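Local structure of genome polyprotein (Chicken sicinivirus JSY, 6QWT) at residues Leu89-Gly97 with Leu131-Ile142; Ser305-Met316 with Trp327-Val336. The protein probably copies the viral RNA genome as the 3Dpol RNA-dependent RNA polymerase, the C-terminal piece of the polyprotein. One frame throughout, in Å; residues are numbered along the deposited sequence.

Contact 1: Leu89-Gly97 with Leu131-Ile142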
loop_
_atom_site.group_PDB
_atom_site.type_symbol
_atom_site.label_atom_id
_atom_site.label_comp_id
_atom_site.label_asym_id
_atom_site.label_seq_id
_atom_site.Cartn_x
_atom_site.Cartn_y
_atom_site.Cartn_z
ATOM N N LEU A 89 11.832 -4.428 18.548
ATOM C CA LEU A 89 10.929 -5.389 19.157
ATOM C C LEU A 89 11.647 -6.714 19.366
ATOM O O LEU A 89 12.521 -7.099 18.583
ATOM C CB LEU A 89 9.690 -5.611 18.287
ATOM C CG LEU A 89 8.733 -4.439 18.071
ATOM C CD1 LEU A 89 7.461 -4.927 17.393
ATOM C CD2 LEU A 89 8.413 -3.747 19.388
ATOM N N THR A 90 11.278 -7.405 20.440
ATOM C CA THR A 90 11.741 -8.770 20.625
ATOM C C THR A 90 11.188 -9.658 19.512
ATOM O O THR A 90 10.210 -9.319 18.840
ATOM C CB THR A 90 11.306 -9.308 21.990
ATOM O OG1 THR A 90 9.887 -9.495 21.996
ATOM C CG2 THR A 90 11.688 -8.337 23.102
ATOM N N MET A 91 11.831 -10.810 19.318
ATOM C CA MET A 91 11.373 -11.725 18.278
ATOM C C MET A 91 9.954 -12.203 18.550
ATOM O O MET A 91 9.144 -12.329 17.622
ATOM C CB MET A 91 12.318 -12.915 18.161
ATOM C CG MET A 91 11.936 -13.856 17.037
ATOM S SD MET A 91 12.994 -15.296 16.925
ATOM C CE MET A 91 14.594 -14.538 16.667
ATOM N N LEU A 92 9.631 -12.462 19.820
ATOM C CA LEU A 92 8.285 -12.903 20.169
ATOM C C LEU A 92 7.268 -11.787 19.974
ATOM O O LEU A 92 6.136 -12.041 19.546
ATOM C CB LEU A 92 8.259 -13.409 21.610
ATOM C CG LEU A 92 8.738 -14.849 21.802
ATOM C CD1 LEU A 92 9.227 -15.068 23.223
ATOM C CD2 LEU A 92 7.625 -15.824 21.458
ATOM N N GLU A 93 7.649 -10.545 20.287
ATOM C CA GLU A 93 6.756 -9.417 20.035
ATOM C C GLU A 93 6.533 -9.219 18.542
ATOM O O GLU A 93 5.410 -8.934 18.110
ATOM C CB GLU A 93 7.319 -8.144 20.664
ATOM C CG GLU A 93 6.974 -7.975 22.133
ATOM C CD GLU A 93 7.721 -6.824 22.781
ATOM O OE1 GLU A 93 8.870 -6.551 22.372
ATOM O OE2 GLU A 93 7.158 -6.196 23.702
ATOM N N ALA A 94 7.587 -9.371 17.737
ATOM C CA ALA A 94 7.437 -9.215 16.295
ATOM C C ALA A 94 6.513 -10.275 15.711
ATOM O O ALA A 94 5.837 -10.024 14.707
ATOM C CB ALA A 94 8.805 -9.262 15.614
ATOM N N ILE A 95 6.459 -11.454 16.330
ATOM C CA ILE A 95 5.597 -12.523 15.836
ATOM C C ILE A 95 4.167 -12.340 16.330
ATOM O O ILE A 95 3.215 -12.378 15.544
ATOM C CB ILE A 95 6.162 -13.895 16.251
ATOM C CG1 ILE A 95 7.467 -14.182 15.504
ATOM C CG2 ILE A 95 5.136 -14.995 16.000
ATOM C CD1 ILE A 95 8.240 -15.358 16.058
ATOM N N ASN A 96 3.997 -12.128 17.638
ATOM C CA ASN A 96 2.679 -12.144 18.261
ATOM C C ASN A 96 2.058 -10.766 18.446
ATOM O O ASN A 96 0.838 -10.678 18.616
ATOM C CB ASN A 96 2.753 -12.848 19.619
ATOM C CG ASN A 96 3.157 -14.303 19.493
ATOM O OD1 ASN A 96 2.350 -15.152 19.112
ATOM N ND2 ASN A 96 4.414 -14.597 19.801
ATOM N N GLY A 97 2.846 -9.701 18.433
ATOM C CA GLY A 97 2.311 -8.357 18.487
ATOM C C GLY A 97 2.523 -7.704 19.844
ATOM O O GLY A 97 3.017 -8.304 20.800
ATOM N N LEU A 131 1.678 -18.071 23.241
ATOM C CA LEU A 131 2.148 -17.317 22.090
ATOM C C LEU A 131 2.795 -18.246 21.073
ATOM O O LEU A 131 3.060 -19.422 21.339
ATOM C CB LEU A 131 3.142 -16.233 22.521
ATOM C CG LEU A 131 2.668 -15.265 23.602
ATOM C CD1 LEU A 131 3.800 -14.332 23.990
ATOM C CD2 LEU A 131 1.450 -14.484 23.128
ATOM N N TYR A 132 3.057 -17.693 19.893
ATOM C CA TYR A 132 3.703 -18.430 18.817
ATOM C C TYR A 132 5.215 -18.327 18.956
ATOM O O TYR A 132 5.755 -17.230 19.133
ATOM C CB TYR A 132 3.268 -17.893 17.455
ATOM C CG TYR A 132 1.875 -18.295 17.042
ATOM C CD1 TYR A 132 1.565 -19.622 16.773
ATOM C CD2 TYR A 132 0.866 -17.347 16.916
ATOM C CE1 TYR A 132 0.291 -19.995 16.393
ATOM C CE2 TYR A 132 -0.411 -17.711 16.535
ATOM C CZ TYR A 132 -0.693 -19.037 16.275
ATOM O OH TYR A 132 -1.963 -19.407 15.894
ATOM N N HIS A 133 5.892 -19.470 18.873
ATOM C CA HIS A 133 7.339 -19.519 18.878
ATOM C C HIS A 133 7.846 -20.097 17.564
ATOM O O HIS A 133 7.237 -21.028 17.026
ATOM C CB HIS A 133 7.866 -20.369 20.044
ATOM C CG HIS A 133 7.519 -19.826 21.394
ATOM N ND1 HIS A 133 8.476 -19.423 22.303
ATOM C CD2 HIS A 133 6.322 -19.622 21.993
ATOM C CE1 HIS A 133 7.881 -18.991 23.401
ATOM N NE2 HIS A 133 6.574 -19.101 23.238
ATOM N N PRO A 134 8.939 -19.570 17.019
ATOM C CA PRO A 134 9.475 -20.135 15.776
ATOM C C PRO A 134 10.099 -21.502 16.017
ATOM O O PRO A 134 10.694 -21.757 17.066
ATOM C CB PRO A 134 10.528 -19.108 15.345
ATOM C CG PRO A 134 10.972 -18.483 16.630
ATOM C CD PRO A 134 9.749 -18.442 17.513
ATOM N N CYS A 135 9.946 -22.387 15.030
ATOM C CA CYS A 135 10.642 -23.661 15.071
ATOM C C CYS A 135 12.149 -23.417 14.996
ATOM O O CYS A 135 12.588 -22.352 14.551
ATOM C CB CYS A 135 10.175 -24.559 13.924
ATOM S SG CYS A 135 10.515 -23.914 12.274
ATOM N N PRO A 136 12.963 -24.380 15.443
ATOM C CA PRO A 136 14.419 -24.156 15.458
ATOM C C PRO A 136 14.997 -23.728 14.118
ATOM O O PRO A 136 16.025 -23.038 14.089
ATOM C CB PRO A 136 14.971 -25.517 15.901
ATOM C CG PRO A 136 13.881 -26.102 16.727
ATOM C CD PRO A 136 12.599 -25.661 16.078
ATOM N N GLU A 137 14.362 -24.101 13.007
ATOM C CA GLU A 137 14.880 -23.724 11.697
ATOM C C GLU A 137 14.494 -22.298 11.324
ATOM O O GLU A 137 15.296 -21.576 10.720
ATOM C CB GLU A 137 14.386 -24.707 10.636
ATOM C CG GLU A 137 15.106 -26.049 10.658
ATOM C CD GLU A 137 14.388 -27.078 11.512
ATOM O OE1 GLU A 137 13.144 -27.164 11.423
ATOM O OE2 GLU A 137 15.067 -27.803 12.271
ATOM N N LEU A 138 13.276 -21.871 11.667
ATOM C CA LEU A 138 12.885 -20.492 11.394
ATOM C C LEU A 138 13.662 -19.518 12.270
ATOM O O LEU A 138 14.125 -18.479 11.786
ATOM C CB LEU A 138 11.382 -20.313 11.602
ATOM C CG LEU A 138 10.870 -18.891 11.356
ATOM C CD1 LEU A 138 11.303 -18.383 9.986
ATOM C CD2 LEU A 138 9.358 -18.823 11.501
ATOM N N TYR A 139 13.809 -19.839 13.560
ATOM C CA TYR A 139 14.573 -18.993 14.473
ATOM C C TYR A 139 15.971 -18.722 13.936
ATOM O O TYR A 139 16.465 -17.590 14.003
ATOM C CB TYR A 139 14.648 -19.655 15.854
ATOM C CG TYR A 139 15.433 -18.875 16.895
ATOM C CD1 TYR A 139 16.823 -18.938 16.948
ATOM C CD2 TYR A 139 14.781 -18.089 17.835
ATOM C CE1 TYR A 139 17.539 -18.226 17.900
ATOM C CE2 TYR A 139 15.486 -17.375 18.791
ATOM C CZ TYR A 139 16.864 -17.448 18.820
ATOM O OH TYR A 139 17.566 -16.740 19.772
ATOM N N GLN A 140 16.623 -19.755 13.404
ATOM C CA GLN A 140 17.984 -19.610 12.910
ATOM C C GLN A 140 18.033 -18.772 11.638
ATOM O O GLN A 140 19.021 -18.069 11.397
ATOM C CB GLN A 140 18.587 -20.994 12.678
ATOM C CG GLN A 140 19.955 -20.999 12.027
ATOM C CD GLN A 140 20.354 -22.384 11.562
ATOM O OE1 GLN A 140 20.106 -23.375 12.251
ATOM N NE2 GLN A 140 20.967 -22.463 10.387
ATOM N N GLU A 141 16.984 -18.830 10.817
ATOM C CA GLU A 141 16.952 -18.006 9.614
ATOM C C GLU A 141 16.701 -16.542 9.956
ATOM O O GLU A 141 17.275 -15.647 9.327
ATOM C CB GLU A 141 15.890 -18.528 8.646
ATOM C CG GLU A 141 16.324 -19.753 7.858
ATOM C CD GLU A 141 17.565 -19.497 7.025
ATOM O OE1 GLU A 141 18.674 -19.829 7.493
ATOM O OE2 GLU A 141 17.433 -18.960 5.905
ATOM N N ILE A 142 15.843 -16.281 10.947
ATOM C CA ILE A 142 15.640 -14.911 11.416
ATOM C C ILE A 142 16.949 -14.339 11.945
ATOM O O ILE A 142 17.315 -13.195 11.651
ATOM C CB ILE A 142 14.537 -14.866 12.489
ATOM C CG1 ILE A 142 13.225 -15.427 11.941
ATOM C CG2 ILE A 142 14.350 -13.438 13.011
ATOM C CD1 ILE A 142 12.204 -15.726 13.016
#
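Asn96, in the last turn of helix 91-96, clamps the backbone of Tyr132 at the start of strand 132-134. Its CB lies loosely against Leu131 CD2, and CG, anti to its own carbonyl carbon (chi1 -63°), comes up against Leu131 CB. From there the amide divides its work: Asn96 OD1 accepts a nearly straight hydrogen bond from Tyr132 N at 2.8 Å, while Asn96 ND2 donates one to Tyr132 O at 3.0 Å, lying in the carbonyl plane on a lone pair. Asn96 ND2 also donates back to Leu92 O, which fixes the rotation of the amide. A group with both an acceptor and a donor at its end is what this place requires, since Tyr132 presents both its N-H and its C=O.

One turn earlier, Leu92 CD2 sits over the middle of the His133 ring, 9° off the normal, a CH-pi contact; the ring's NE2 is hydrogen-bonded to Asp129 OD2. Ile95 uses both branches, CG2 against Tyr132 CB and CD1 on Pro134 CD at 3.7 Å. Met91, extended through chi2 and bent at chi3 (-59°), brings SD to 3.4 Å from Tyr139 CD2 in an oblique Met-aromatic contact, and its CE touches Ile142 CG2. The flexible thioether can thus fit between Pro134, an aromatic ring and a branched chain.

Thr90 and Glu93 close the helix start with a capping box, and Cys135 SG caps the next helix by accepting from Leu138 N. The contact probably belongs to the fingers, as in related picornaviral polymerases. Strand 132-134 pairs with strand 124-126, whose Phe124 touches Ile95 and Tyr132, while Ile184 of helix 180-189 lies against both Ile95 and Ile142.

Contact 2: Ser305-Met316 with Trp327-Val336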
loop_
_atom_site.group_PDB
_atom_site.type_symbol
_atom_site.label_atom_id
_atom_site.label_comp_id
_atom_site.label_asym_id
_atom_site.label_seq_id
_atom_site.Cartn_x
_atom_site.Cartn_y
_atom_site.Cartn_z
ATOM N N SER A 305 5.700 5.623 2.459
ATOM C CA SER A 305 5.133 6.897 2.901
ATOM C C SER A 305 6.229 7.918 3.153
ATOM O O SER A 305 6.145 9.065 2.700
ATOM C CB SER A 305 4.306 6.700 4.171
ATOM O OG SER A 305 3.117 5.983 3.909
ATOM N N MET A 306 7.265 7.516 3.891
ATOM C CA MET A 306 8.377 8.420 4.148
ATOM C C MET A 306 9.053 8.834 2.849
ATOM O O MET A 306 9.334 10.019 2.645
ATOM C CB MET A 306 9.365 7.766 5.114
ATOM C CG MET A 306 8.702 7.326 6.412
ATOM S SD MET A 306 9.801 6.541 7.609
ATOM C CE MET A 306 11.050 7.777 7.786
ATOM N N VAL A 307 9.282 7.880 1.941
ATOM C CA VAL A 307 9.850 8.203 0.631
ATOM C C VAL A 307 8.986 9.237 -0.082
ATOM O O VAL A 307 9.486 10.224 -0.633
ATOM C CB VAL A 307 10.004 6.929 -0.219
ATOM C CG1 VAL A 307 10.246 7.290 -1.684
ATOM C CG2 VAL A 307 11.125 6.061 0.315
ATOM N N ASN A 308 7.673 9.017 -0.085
ATOM C CA ASN A 308 6.769 9.943 -0.754
ATOM C C ASN A 308 6.823 11.329 -0.120
ATOM O O ASN A 308 6.876 12.341 -0.828
ATOM C CB ASN A 308 5.352 9.378 -0.713
ATOM C CG ASN A 308 4.518 9.815 -1.885
ATOM O OD1 ASN A 308 4.812 10.822 -2.529
ATOM N ND2 ASN A 308 3.490 9.035 -2.200
ATOM N N ASN A 309 6.809 11.395 1.215
ATOM C CA ASN A 309 6.902 12.683 1.898
ATOM C C ASN A 309 8.186 13.408 1.515
ATOM O O ASN A 309 8.162 14.595 1.168
ATOM C CB ASN A 309 6.833 12.485 3.414
ATOM C CG ASN A 309 5.411 12.531 3.954
ATOM O OD1 ASN A 309 5.005 13.505 4.596
ATOM N ND2 ASN A 309 4.651 11.469 3.709
ATOM N N ILE A 310 9.320 12.698 1.562
ATOM C CA ILE A 310 10.612 13.306 1.246
ATOM C C ILE A 310 10.624 13.820 -0.189
ATOM O O ILE A 310 11.071 14.940 -0.466
ATOM C CB ILE A 310 11.752 12.297 1.482
ATOM C CG1 ILE A 310 11.713 11.751 2.912
ATOM C CG2 ILE A 310 13.099 12.922 1.162
ATOM C CD1 ILE A 310 12.491 12.534 3.896
ATOM N N SER A 311 10.140 13.002 -1.124
ATOM C CA SER A 311 10.176 13.378 -2.534
ATOM C C SER A 311 9.330 14.618 -2.795
ATOM O O SER A 311 9.775 15.556 -3.466
ATOM C CB SER A 311 9.710 12.203 -3.392
ATOM O OG SER A 311 10.490 11.053 -3.120
ATOM N N LEU A 312 8.102 14.643 -2.263
ATOM C CA LEU A 312 7.239 15.810 -2.433
ATOM C C LEU A 312 7.872 17.062 -1.841
ATOM O O LEU A 312 7.868 18.126 -2.472
ATOM C CB LEU A 312 5.877 15.555 -1.790
ATOM C CG LEU A 312 4.975 14.518 -2.457
ATOM C CD1 LEU A 312 3.932 14.009 -1.468
ATOM C CD2 LEU A 312 4.313 15.098 -3.702
ATOM N N LEU A 313 8.420 16.952 -0.629
ATOM C CA LEU A 313 9.066 18.099 -0.000
ATOM C C LEU A 313 10.248 18.593 -0.832
ATOM O O LEU A 313 10.480 19.802 -0.929
ATOM C CB LEU A 313 9.512 17.733 1.417
ATOM C CG LEU A 313 8.392 17.575 2.452
ATOM C CD1 LEU A 313 8.858 16.770 3.656
ATOM C CD2 LEU A 313 7.865 18.925 2.901
ATOM N N SER A 314 10.998 17.675 -1.452
ATOM C CA SER A 314 12.126 18.099 -2.278
ATOM C C SER A 314 11.656 18.870 -3.507
ATOM O O SER A 314 12.404 19.692 -4.052
ATOM C CB SER A 314 12.976 16.891 -2.690
ATOM O OG SER A 314 12.390 16.186 -3.771
ATOM N N ALA A 315 10.422 18.623 -3.951
ATOM C CA ALA A 315 9.841 19.388 -5.048
ATOM C C ALA A 315 9.348 20.752 -4.579
ATOM O O ALA A 315 9.568 21.765 -5.254
ATOM C CB ALA A 315 8.688 18.605 -5.682
ATOM N N MET A 316 8.677 20.794 -3.428
ATOM C CA MET A 316 8.144 22.055 -2.931
ATOM C C MET A 316 9.259 22.991 -2.473
ATOM O O MET A 316 9.116 24.216 -2.573
ATOM C CB MET A 316 7.144 21.778 -1.803
ATOM C CG MET A 316 6.056 20.767 -2.192
ATOM S SD MET A 316 4.884 20.325 -0.876
ATOM C CE MET A 316 5.900 20.581 0.560
ATOM N N TRP A 327 2.382 23.663 5.627
ATOM C CA TRP A 327 2.125 22.583 4.688
ATOM C C TRP A 327 1.724 21.335 5.462
ATOM O O TRP A 327 2.069 21.179 6.637
ATOM C CB TRP A 327 3.354 22.300 3.813
ATOM C CG TRP A 327 4.587 21.975 4.601
ATOM C CD1 TRP A 327 5.532 22.855 5.046
ATOM C CD2 TRP A 327 5.005 20.680 5.047
ATOM N NE1 TRP A 327 6.515 22.187 5.739
ATOM C CE2 TRP A 327 6.215 20.850 5.753
ATOM C CE3 TRP A 327 4.477 19.392 4.916
ATOM C CZ2 TRP A 327 6.901 19.781 6.326
ATOM C CZ3 TRP A 327 5.162 18.331 5.486
ATOM C CH2 TRP A 327 6.359 18.532 6.182
ATOM N N ARG A 328 0.990 20.451 4.789
ATOM C CA ARG A 328 0.640 19.154 5.351
ATOM C C ARG A 328 0.571 18.132 4.228
ATOM O O ARG A 328 0.010 18.406 3.165
ATOM C CB ARG A 328 -0.692 19.198 6.108
ATOM C CG ARG A 328 -1.233 17.818 6.478
ATOM C CD ARG A 328 -2.450 17.919 7.377
ATOM N NE ARG A 328 -2.133 18.520 8.668
ATOM C CZ ARG A 328 -1.590 17.859 9.686
ATOM N NH1 ARG A 328 -1.302 16.570 9.562
ATOM N NH2 ARG A 328 -1.333 18.485 10.826
ATOM N N ILE A 329 1.144 16.955 4.473
ATOM C CA ILE A 329 1.140 15.855 3.518
ATOM C C ILE A 329 0.520 14.637 4.190
ATOM O O ILE A 329 0.720 14.410 5.388
ATOM C CB ILE A 329 2.566 15.549 3.006
ATOM C CG1 ILE A 329 3.097 16.722 2.174
ATOM C CG2 ILE A 329 2.589 14.271 2.178
ATOM C CD1 ILE A 329 4.559 16.585 1.761
ATOM N N LEU A 330 -0.263 13.873 3.428
ATOM C CA LEU A 330 -0.815 12.607 3.900
ATOM C C LEU A 330 -0.682 11.584 2.783
ATOM O O LEU A 330 -1.222 11.782 1.691
ATOM C CB LEU A 330 -2.277 12.752 4.329
ATOM C CG LEU A 330 -2.890 11.543 5.042
ATOM C CD1 LEU A 330 -2.247 11.320 6.405
ATOM C CD2 LEU A 330 -4.388 11.735 5.183
ATOM N N CYS A 331 0.030 10.496 3.063
ATOM C CA CYS A 331 0.419 9.523 2.057
ATOM C C CYS A 331 0.002 8.123 2.485
ATOM O O CYS A 331 0.055 7.775 3.669
ATOM C CB CYS A 331 1.940 9.558 1.821
ATOM S SG CYS A 331 2.546 11.015 0.945
ATOM N N TYR A 332 -0.413 7.327 1.502
ATOM C CA TYR A 332 -0.552 5.876 1.656
ATOM C C TYR A 332 -0.028 5.258 0.364
ATOM O O TYR A 332 -0.723 5.263 -0.655
ATOM C CB TYR A 332 -1.993 5.454 1.932
ATOM C CG TYR A 332 -2.119 4.083 2.589
ATOM C CD1 TYR A 332 -2.921 3.896 3.713
ATOM C CD2 TYR A 332 -1.435 2.980 2.088
ATOM C CE1 TYR A 332 -3.035 2.650 4.315
ATOM C CE2 TYR A 332 -1.540 1.734 2.684
ATOM C CZ TYR A 332 -2.340 1.576 3.796
ATOM O OH TYR A 332 -2.446 0.338 4.387
ATOM N N GLY A 333 1.187 4.721 0.412
ATOM C CA GLY A 333 1.804 4.205 -0.802
ATOM C C GLY A 333 2.097 5.336 -1.769
ATOM O O GLY A 333 2.761 6.320 -1.430
ATOM N N ASP A 334 1.606 5.211 -2.991
ATOM C CA ASP A 334 1.747 6.288 -3.958
ATOM C C ASP A 334 0.580 7.268 -3.902
ATOM O O ASP A 334 0.590 8.257 -4.637
ATOM C CB ASP A 334 1.883 5.712 -5.367
ATOM C CG ASP A 334 0.867 4.634 -5.645
ATOM O OD1 ASP A 334 0.043 4.357 -4.749
ATOM O OD2 ASP A 334 0.895 4.058 -6.751
ATOM N N ASP A 335 -0.416 7.018 -3.051
ATOM C CA ASP A 335 -1.553 7.917 -2.916
ATOM C C ASP A 335 -1.200 9.066 -1.976
ATOM O O ASP A 335 -0.575 8.854 -0.936
ATOM C CB ASP A 335 -2.777 7.164 -2.399
ATOM C CG ASP A 335 -3.283 6.143 -3.387
ATOM O OD1 ASP A 335 -3.906 6.543 -4.392
ATOM O OD2 ASP A 335 -3.048 4.941 -3.159
ATOM N N VAL A 336 -1.608 10.281 -2.347
ATOM C CA VAL A 336 -1.123 11.500 -1.711
ATOM C C VAL A 336 -2.245 12.512 -1.636
ATOM O O VAL A 336 -2.934 12.785 -2.626
ATOM C CB VAL A 336 0.065 12.137 -2.461
ATOM C CG1 VAL A 336 0.299 13.550 -1.896
ATOM C CG2 VAL A 336 1.278 11.268 -2.341
#
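With chi1 at -151°, Asn308 swings CG roughly opposite its backbone N and carries the amide to the turn that follows strand 327-332, whereas Trp327, at chi1 57°, holds its indole in the crowded position between backbone N and carbonyl carbon, with one face turned to Leu313. Asn308 ND2 donates a hydrogen bond to Gly333 O at 2.9 Å, in the carbonyl plane and on a lone pair. Gly333, with positive phi, suits the type II' turn Tyr332-Asp335 of the Gly-Asp-Asp sequence, the polymerase motif C. At the far end Leu313 CD2 stands over the indole's six-membered ring, 3.6 Å from Trp327 CH2, a CH-pi contact.

Between them Ile329 fills the middle: its CG2 lies 3.9 Å from Leu312 CD1, and its CD1 meets Leu313 CG. Leu312 CD1 also meets Val336 CG1 tip to tip at 3.7 Å. Asn309 ND2 passes 3.5 Å from Cys331 SG, but its hydrogen bonds go to Ser305 O and Gly205 O.

The chemistry is therefore divided: branched apolar chains and an indole seal the buried helix-strand interface, while one hydrogen bond from the Asn308 side-chain amide satisfies Gly333 O and anchors the motif C turn to the helix at that point.

How the contacts relate
Both segments of contact 1 precede those of contact 2 in the sequence, and the two contacts lie well apart: their centres are 33 Å from each other and their nearest atoms about 15 Å, so they do not touch. All four segments belong to the viral RNA-dependent RNA polymerase, yet no helix or strand is common to both contacts. Contact 1 lies near the surface, joining helix 91-96 to the strand pair 124-126/132-134 and helix 136-147. Contact 2 is buried nearer the centre of the chain, where helix 298-316 packs on the four antiparallel strands of the catalytic region, the palm of such polymerases. One thus belongs to the periphery, the other to the catalytic core.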